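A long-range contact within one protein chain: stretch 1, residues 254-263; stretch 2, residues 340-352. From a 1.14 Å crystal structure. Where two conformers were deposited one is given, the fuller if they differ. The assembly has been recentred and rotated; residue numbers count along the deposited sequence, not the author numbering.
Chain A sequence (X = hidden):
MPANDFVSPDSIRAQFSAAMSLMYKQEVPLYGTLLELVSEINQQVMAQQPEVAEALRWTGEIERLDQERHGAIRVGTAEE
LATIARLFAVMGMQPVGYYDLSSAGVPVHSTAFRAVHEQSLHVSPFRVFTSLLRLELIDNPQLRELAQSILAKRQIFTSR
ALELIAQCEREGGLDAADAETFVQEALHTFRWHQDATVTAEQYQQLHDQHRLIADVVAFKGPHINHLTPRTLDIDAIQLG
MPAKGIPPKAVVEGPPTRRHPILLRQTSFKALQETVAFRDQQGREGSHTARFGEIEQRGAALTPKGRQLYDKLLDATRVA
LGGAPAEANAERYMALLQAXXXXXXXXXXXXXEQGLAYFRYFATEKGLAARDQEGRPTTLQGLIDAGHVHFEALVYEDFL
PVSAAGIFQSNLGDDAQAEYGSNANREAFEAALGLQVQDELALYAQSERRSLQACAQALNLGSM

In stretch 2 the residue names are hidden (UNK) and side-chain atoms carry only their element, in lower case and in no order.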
ATOM      1  N   GLY A 254       6.489   8.591   8.200  1.00 13.63           N
ATOM      2  CA  GLY A 254       5.291   9.351   7.932  1.00 14.42           C
ATOM      3  C   GLY A 254       5.176  10.557   8.837  1.00 13.99           C
ATOM      4  O   GLY A 254       6.096  10.913   9.574  1.00 15.63           O
ATOM      5  N   PRO A 255       4.030  11.230   8.796  1.00 13.28           N
ATOM      6  CA  PRO A 255       3.799  12.375   9.697  1.00 14.00           C
ATOM      7  C   PRO A 255       3.759  11.922  11.143  1.00 13.23           C
ATOM      8  O   PRO A 255       3.632  10.735  11.426  1.00 14.04           O
ATOM      9  CB  PRO A 255       2.415  12.883   9.266  1.00 14.53           C
ATOM     10  CG  PRO A 255       1.717  11.611   8.800  1.00 15.95           C
ATOM     11  CD  PRO A 255       2.804  10.822   8.078  1.00 14.91           C
ATOM     12  N   PRO A 256       3.854  12.865  12.084  1.00 14.62           N
ATOM     13  CA  PRO A 256       3.631  12.544  13.489  1.00 15.90           C
ATOM     14  C   PRO A 256       2.164  12.284  13.800  1.00 14.17           C
ATOM     15  O   PRO A 256       1.291  12.424  12.915  1.00 14.56           O
ATOM     16  CB  PRO A 256       4.138  13.797  14.206  1.00 16.45           C
ATOM     17  CG  PRO A 256       3.733  14.890  13.246  1.00 17.61           C
ATOM     18  CD  PRO A 256       3.932  14.317  11.853  1.00 16.73           C
ATOM     19  N   THR A 257       1.899  11.910  15.043  1.00 14.79           N
ATOM     20  CA  THR A 257       0.539  11.718  15.527  1.00 15.37           C
ATOM     21  C   THR A 257      -0.285  12.969  15.276  1.00 15.01           C
ATOM     22  O   THR A 257       0.151  14.085  15.572  1.00 16.66           O
ATOM     23  CB  THR A 257       0.586  11.426  17.030  1.00 17.24           C
ATOM     24  OG1 THR A 257       1.482  10.326  17.293  1.00 18.24           O
ATOM     25  CG2 THR A 257      -0.807  11.134  17.558  1.00 18.99           C
ATOM     26  N   ARG A 258      -1.500  12.774  14.777  1.00 14.78           N
ATOM     27  CA  ARG A 258      -2.427  13.851  14.496  1.00 14.63           C
ATOM     28  C   ARG A 258      -3.834  13.390  14.838  1.00 15.05           C
ATOM     29  O   ARG A 258      -4.161  12.210  14.776  1.00 15.17           O
ATOM     30  CB  ARG A 258      -2.404  14.190  12.986  1.00 14.01           C
ATOM     31  CG  ARG A 258      -1.165  14.933  12.523  1.00 13.66           C
ATOM     32  CD  ARG A 258      -1.044  14.954  11.011  1.00 13.96           C
ATOM     33  NE  ARG A 258      -2.265  15.445  10.359  1.00 13.25           N
ATOM     34  CZ  ARG A 258      -2.562  16.727  10.119  1.00 13.83           C
ATOM     35  NH1 ARG A 258      -1.722  17.700  10.476  1.00 14.90           N
ATOM     36  NH2 ARG A 258      -3.725  17.031   9.534  1.00 14.93           N
ATOM     37  N   ARG A 259      -4.697  14.366  15.123  1.00 14.87           N
ATOM     38  CA  ARG A 259      -6.126  14.083  15.242  1.00 16.13           C
ATOM     39  C   ARG A 259      -6.709  13.632  13.904  1.00 15.14           C
ATOM     40  O   ARG A 259      -7.595  12.761  13.877  1.00 15.89           O
ATOM     41  CB  ARG A 259      -6.869  15.330  15.696  1.00 18.70           C
ATOM     42  CG  ARG A 259      -6.529  15.743  17.110  1.00 27.06           C
ATOM     43  CD  ARG A 259      -7.127  17.093  17.512  1.00 35.55           C
ATOM     44  NE  ARG A 259      -6.271  18.210  17.112  1.00 43.38           N
ATOM     45  CZ  ARG A 259      -6.685  19.318  16.503  1.00 48.63           C
ATOM     46  NH1 ARG A 259      -7.968  19.499  16.217  1.00 49.50           N
ATOM     47  NH2 ARG A 259      -5.797  20.257  16.189  1.00 50.79           N
ATOM     48  N   HIS A 260      -6.221  14.205  12.794  1.00 13.81           N
ATOM     49  CA  HIS A 260      -6.712  13.897  11.450  1.00 12.53           C
ATOM     50  C   HIS A 260      -5.503  13.479  10.640  1.00 12.50           C
ATOM     51  O   HIS A 260      -4.839  14.316  10.000  1.00 12.40           O
ATOM     52  CB  HIS A 260      -7.466  15.093  10.880  1.00 12.52           C
ATOM     53  CG  HIS A 260      -8.683  15.356  11.673  1.00 13.76           C
ATOM     54  ND1 HIS A 260      -9.770  14.499  11.661  1.00 14.48           N
ATOM     55  CD2 HIS A 260      -8.966  16.314  12.580  1.00 16.47           C
ATOM     56  CE1 HIS A 260     -10.676  14.941  12.512  1.00 16.55           C
ATOM     57  NE2 HIS A 260     -10.221  16.046  13.059  1.00 17.47           N
ATOM     58  N   PRO A 261      -5.168  12.188  10.687  1.00 11.96           N
ATOM     59  CA  PRO A 261      -3.961  11.695  10.021  1.00 11.50           C
ATOM     60  C   PRO A 261      -3.955  11.998   8.541  1.00 11.03           C
ATOM     61  O   PRO A 261      -5.003  12.072   7.885  1.00 10.67           O
ATOM     62  CB  PRO A 261      -3.992  10.188  10.327  1.00 12.71           C
ATOM     63  CG  PRO A 261      -4.688  10.178  11.713  1.00 17.59           C
ATOM     64  CD  PRO A 261      -5.828  11.145  11.481  1.00 14.79           C
ATOM     65  N   ILE A 262      -2.745  12.084   7.994  1.00 10.89           N
ATOM     66  CA  ILE A 262      -2.497  12.325   6.587  1.00 10.36           C
ATOM     67  C   ILE A 262      -1.542  11.259   6.052  1.00 10.39           C
ATOM     68  O   ILE A 262      -0.665  10.761   6.766  1.00 11.56           O
ATOM     69  CB  ILE A 262      -1.960  13.755   6.316  1.00 11.24           C
ATOM     70  CG1 ILE A 262      -0.660  14.014   7.088  1.00 12.79           C
ATOM     71  CG2 ILE A 262      -3.041  14.773   6.658  1.00 12.22           C
ATOM     72  CD1 ILE A 262      -0.128  15.428   6.879  1.00 14.41           C
ATOM     73  N   LEU A 263      -1.706  10.929   4.765  1.00  9.88           N
ATOM     74  CA  LEU A 263      -0.889   9.893   4.124  1.00 10.11           C
ATOM     75  C   LEU A 263      -0.957   8.615   4.938  1.00 10.35           C
ATOM     76  O   LEU A 263      -2.050   8.075   5.147  1.00 11.29           O
ATOM     77  CB  LEU A 263       0.526  10.373   3.822  1.00 11.34           C
ATOM     78  CG  LEU A 263       0.579  11.584   2.888  1.00 10.87           C
ATOM     79  CD1 LEU A 263       2.034  11.936   2.560  1.00 13.86           C
ATOM     80  CD2 LEU A 263      -0.184  11.377   1.613  1.00 13.50           C
ATOM     81  N   UNK A 340       7.839  20.443  13.812  1.00 24.47           N
ATOM     82  CA  UNK A 340       7.779  20.992  12.465  1.00 23.05           C
ATOM     83  C   UNK A 340       6.407  20.781  11.823  1.00 25.81           C
ATOM     84  O   UNK A 340       5.978  21.611  11.020  1.00 26.46           O
ATOM     85  n   UNK A 340      11.049  20.432  12.731  1.00 28.15           N
ATOM     86  c   UNK A 340       8.883  20.363  11.616  1.00 25.47           C
ATOM     87  o   UNK A 340      10.567  22.012  11.215  1.00 29.69           O
ATOM     88  c   UNK A 340      10.243  21.011  11.843  1.00 26.55           C
ATOM     89  N   UNK A 341       5.697  19.715  12.177  1.00 21.12           N
ATOM     90  CA  UNK A 341       4.414  19.438  11.528  1.00 20.33           C
ATOM     91  C   UNK A 341       3.267  20.173  12.196  1.00 20.95           C
ATOM     92  O   UNK A 341       2.127  20.060  11.744  1.00 21.54           O
ATOM     93  c   UNK A 341       3.996  16.649   7.924  1.00 18.30           C
ATOM     94  c   UNK A 341       6.225  16.398   8.739  1.00 20.67           C
ATOM     95  c   UNK A 341       5.287  16.225   7.724  1.00 21.26           C
ATOM     96  c   UNK A 341       4.131  17.932  11.456  1.00 18.55           C
ATOM     97  c   UNK A 341       3.628  17.182   9.126  1.00 18.28           C
ATOM     98  c   UNK A 341       5.837  16.923   9.939  1.00 20.11           C
ATOM     99  c   UNK A 341       4.535  17.326  10.147  1.00 17.88           C
ATOM    100  N   UNK A 342       3.550  20.933  13.267  1.00 23.22           N
ATOM    101  CA  UNK A 342       2.530  21.834  13.806  1.00 26.51           C
ATOM    102  C   UNK A 342       1.957  22.766  12.742  1.00 26.58           C
ATOM    103  O   UNK A 342       0.818  23.224  12.891  1.00 27.16           O
ATOM    104  c   UNK A 342       3.117  22.663  14.960  1.00 29.50           C
ATOM    105  N   UNK A 343       2.715  23.068  11.691  1.00 25.38           N
ATOM    106  CA  UNK A 343       2.278  23.943  10.608  1.00 26.41           C
ATOM    107  C   UNK A 343       1.299  23.290   9.638  1.00 24.41           C
ATOM    108  O   UNK A 343       0.720  23.997   8.803  1.00 27.59           O
ATOM    109  o   UNK A 343       5.572  25.958   8.754  1.00 40.79           O
ATOM    110  c   UNK A 343       3.521  24.370   9.832  1.00 27.97           C
ATOM    111  c   UNK A 343       4.571  25.785   8.021  1.00 41.54           C
ATOM    112  o   UNK A 343       4.561  26.010   6.793  1.00 44.01           O
ATOM    113  c   UNK A 343       3.286  25.269   8.640  1.00 36.43           C
ATOM    114  N   UNK A 344       1.100  21.991   9.713  1.00 19.53           N
ATOM    115  CA  UNK A 344       0.132  21.331   8.853  1.00 18.90           C
ATOM    116  C   UNK A 344      -1.204  21.326   9.586  1.00 16.87           C
ATOM    117  O   UNK A 344      -1.322  20.666  10.625  1.00 16.81           O
ATOM    118  c   UNK A 344      -2.044  18.765   6.013  1.00 16.07           C
ATOM    119  c   UNK A 344       0.109  18.621   4.980  1.00 17.35           C
ATOM    120  c   UNK A 344      -1.451  19.207   7.183  1.00 14.76           C
ATOM    121  c   UNK A 344      -0.068  19.365   7.269  1.00 16.40           C
ATOM    122  c   UNK A 344       0.572  19.906   8.529  1.00 16.66           C
ATOM    123  c   UNK A 344       0.693  19.068   6.153  1.00 17.15           C
ATOM    124  c   UNK A 344      -1.264  18.452   4.909  1.00 17.20           C
ATOM    125  N   UNK A 345      -2.224  22.043   9.103  1.00 15.14           N
ATOM    126  CA  UNK A 345      -3.478  22.132   9.867  1.00 16.68           C
ATOM    127  C   UNK A 345      -4.002  20.764  10.261  1.00 16.21           C
ATOM    128  O   UNK A 345      -4.016  19.842   9.441  1.00 15.74           O
ATOM    129  c   UNK A 345      -2.270  22.879   7.885  1.00 17.34           C
ATOM    130  c   UNK A 345      -3.513  23.718   8.097  1.00 20.52           C
ATOM    131  c   UNK A 345      -4.433  22.832   8.900  1.00 19.10           C
ATOM    132  N   UNK A 346      -4.435  20.636  11.524  1.00 18.28           N
ATOM    133  CA  UNK A 346      -4.932  19.379  12.088  1.00 18.38           C
ATOM    134  C   UNK A 346      -6.407  19.539  12.460  1.00 19.62           C
ATOM    135  O   UNK A 346      -6.882  19.039  13.482  1.00 22.51           O
ATOM    136  o   UNK A 346      -3.942  17.028  14.743  1.00 20.07           O
ATOM    137  c   UNK A 346      -4.077  18.893  13.265  1.00 19.14           C
ATOM    138  c   UNK A 346      -4.337  17.438  13.618  1.00 18.91           C
ATOM    139  o   UNK A 346      -4.915  16.699  12.781  1.00 17.70           O
ATOM    140  N   UNK A 347      -7.112  20.274  11.636  1.00 21.53           N
ATOM    141  CA  UNK A 347      -8.528  20.540  11.756  1.00 20.29           C
ATOM    142  C   UNK A 347      -9.121  20.177  10.398  1.00 16.92           C
ATOM    143  O   UNK A 347      -8.658  20.655   9.365  1.00 16.03           O
ATOM    144  o   UNK A 347     -10.634  22.733  11.033  1.00 27.09           O
ATOM    145  c   UNK A 347      -8.696  22.017  12.090  1.00 24.45           C
ATOM    146  c   UNK A 347     -10.128  22.449  12.117  1.00 27.17           C
ATOM    147  o   UNK A 347     -10.715  22.506  13.226  1.00 32.12           O
ATOM    148  N   UNK A 348     -10.122  19.315  10.391  1.00 16.95           N
ATOM    149  CA  UNK A 348     -10.641  18.805   9.113  0.54 16.83           C
ATOM    150  C   UNK A 348     -11.252  19.913   8.275  1.00 13.94           C
ATOM    151  O   UNK A 348     -11.077  19.939   7.045  1.00 14.54           O
ATOM    152  c   UNK A 348     -11.358  16.274   9.422  0.54 16.97           C
ATOM    153  c   UNK A 348     -11.718  17.750   9.326  0.54 20.81           C
ATOM    154  c   UNK A 348     -12.635  15.454   9.394  0.54 15.94           C
ATOM    155  c   UNK A 348     -10.428  15.880   8.307  0.54 16.93           C
ATOM    156  N   UNK A 349     -11.987  20.836   8.904  1.00 13.10           N
ATOM    157  CA  UNK A 349     -12.545  21.942   8.148  1.00 13.56           C
ATOM    158  C   UNK A 349     -11.475  22.760   7.419  1.00 12.68           C
ATOM    159  O   UNK A 349     -11.707  23.230   6.293  1.00 13.18           O
ATOM    160  c   UNK A 349     -13.429  22.813   9.041  1.00 15.39           C
ATOM    161  N   UNK A 350     -10.349  23.043   8.087  1.00 12.59           N
ATOM    162  CA  UNK A 350      -9.278  23.818   7.451  1.00 12.99           C
ATOM    163  C   UNK A 350      -8.572  22.998   6.389  1.00 12.55           C
ATOM    164  O   UNK A 350      -8.146  23.535   5.376  1.00 14.38           O
ATOM    165  c   UNK A 350      -8.300  24.296   8.498  1.00 15.92           C
ATOM    166  o   UNK A 350      -8.404  26.949   7.429  1.00 19.33           O
ATOM    167  c   UNK A 350      -8.917  26.764   8.528  1.00 20.03           C
ATOM    168  c   UNK A 350      -8.815  25.453   9.298  1.00 17.87           C
ATOM    169  n   UNK A 350      -9.547  27.716   9.149  1.00 24.93           N
ATOM    170  N   UNK A 351      -8.380  21.696   6.627  1.00 12.66           N
ATOM    171  CA  UNK A 351      -7.805  20.869   5.593  1.00 12.36           C
ATOM    172  C   UNK A 351      -8.648  20.900   4.330  1.00 12.38           C
ATOM    173  O   UNK A 351      -8.121  20.888   3.213  1.00 14.62           O
ATOM    174  c   UNK A 351      -7.698  19.421   6.091  1.00 12.53           C
ATOM    175  c   UNK A 351      -6.681  19.203   7.211  1.00 14.42           C
ATOM    176  c   UNK A 351      -6.462  16.437   6.907  1.00 15.95           C
ATOM    177  s   UNK A 351      -6.823  17.674   8.133  1.00 14.17           S
ATOM    178  N   UNK A 352      -9.966  20.946   4.497  1.00 12.16           N
ATOM    179  CA  UNK A 352     -10.870  21.087   3.379  1.00 12.49           C
ATOM    180  C   UNK A 352     -10.789  22.474   2.749  1.00 13.34           C
ATOM    181  O   UNK A 352     -10.624  22.600   1.527  1.00 14.22           O
ATOM    182  c   UNK A 352     -12.270  20.746   3.845  1.00 13.62           C
ATOM    183  n   UNK A 352     -16.996  22.677   1.268  1.00 19.48           N
ATOM    184  c   UNK A 352     -16.236  22.322   2.306  1.00 16.07           C
ATOM    185  c   UNK A 352     -14.735  20.539   3.232  1.00 14.83           C
ATOM    186  n   UNK A 352     -16.228  23.150   3.353  1.00 20.51           N
ATOM    187  c   UNK A 352     -13.284  20.884   2.756  1.00 15.26           C
ATOM    188  n   UNK A 352     -15.626  21.157   2.236  1.00 20.57           N
TER
HETATM  189  O   HOH W   1       0.672  17.688  11.951  1.00 20.67           O

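Position 340 has two carbons, the second carrying one oxygen and one nitrogen. This is a short amide, N340. It touches nothing on stretch 1.

Position 341 has one carbon and then a ring of six carbons, with no oxygen on it. CD of P256 lies over one face of the ring, 4.0 Å from its centroid, in a CH-pi contact. The residue is F341. Its CE2 is 4.3 Å from CB of P255.

Position 342 has one side-chain carbon, pointing away from stretch 1. It is A342.

Position 343 has three carbons in a row, the third carrying two oxygens. This is a carboxylate on a long stem, E343. Its CA-to-CB bond also points away.

Position 344 has one carbon and a plain six-carbon ring. CD1 of I262 sits almost on the ring normal, 3.6 Å from the centroid. The residue is F344. Its backbone closes a type I turn, with F344 N donating to F341 O at 3.0 Å.

Position 345 has three carbons that close a ring onto the backbone nitrogen. That can only be proline, P345. Its CA-to-CB bond points away from stretch 1, but the carbonyl is used: R258 NH2 donates to P345 O at 2.8 Å.

Position 346 has two carbons, the second carrying two oxygens. One oxygen is 2.8 Å from R259 N and the other is 2.8 Å from H260 N. Two such donors suit a carboxylate, and two carbons make it D346. R259 N donates to OD2, and H260 N to OD1.

Position 347 again has two carbons and two oxygens, but its CA-to-CB bond points away. One oxygen accepts from the backbone nitrogen of position 350, capping the helix that follows. It is D347, and the bond from N of position 350 to D347 OD1 is 3.0 Å.

Position 348 has four carbons, forked at the second. The carbon at the fork lies over one face of the H260 ring. The fork identifies L348. Its CG is 3.4 Å from the H260 ring centroid.

Position 349 has one carbon, out of reach of stretch 1. It is A349.

Position 350 has three carbons, the third carrying one oxygen and one nitrogen. This is the longer amide, Q350, also out of reach.

Position 351 is an unbranched chain of two carbons, a sulfur and a carbon. The terminal carbon is near I262 CG2. A sulfur between carbons in an unbranched chain makes it M351. CE is 3.8 Å from CG2 of I262.

Position 352 has three carbons, a nitrogen, and a carbon carrying two more nitrogens. This guanidinium is R352, and it does not reach stretch 1.

The contact combines a polar centre with apolar packing. D346 holds two successive backbone amides and forms salt bridges with R258 and R259 by charge alone, since its oxygens lie well out of both guanidinium planes. R258 NH1 instead donates to F344 O at 3.0 Å. A water bridges R258 NH1 and F341 O, 2.8 Å from each. P256 and I262 pack against the phenylalanine rings.

Stretch 2 340-352: NFAEFPDDLAQMR
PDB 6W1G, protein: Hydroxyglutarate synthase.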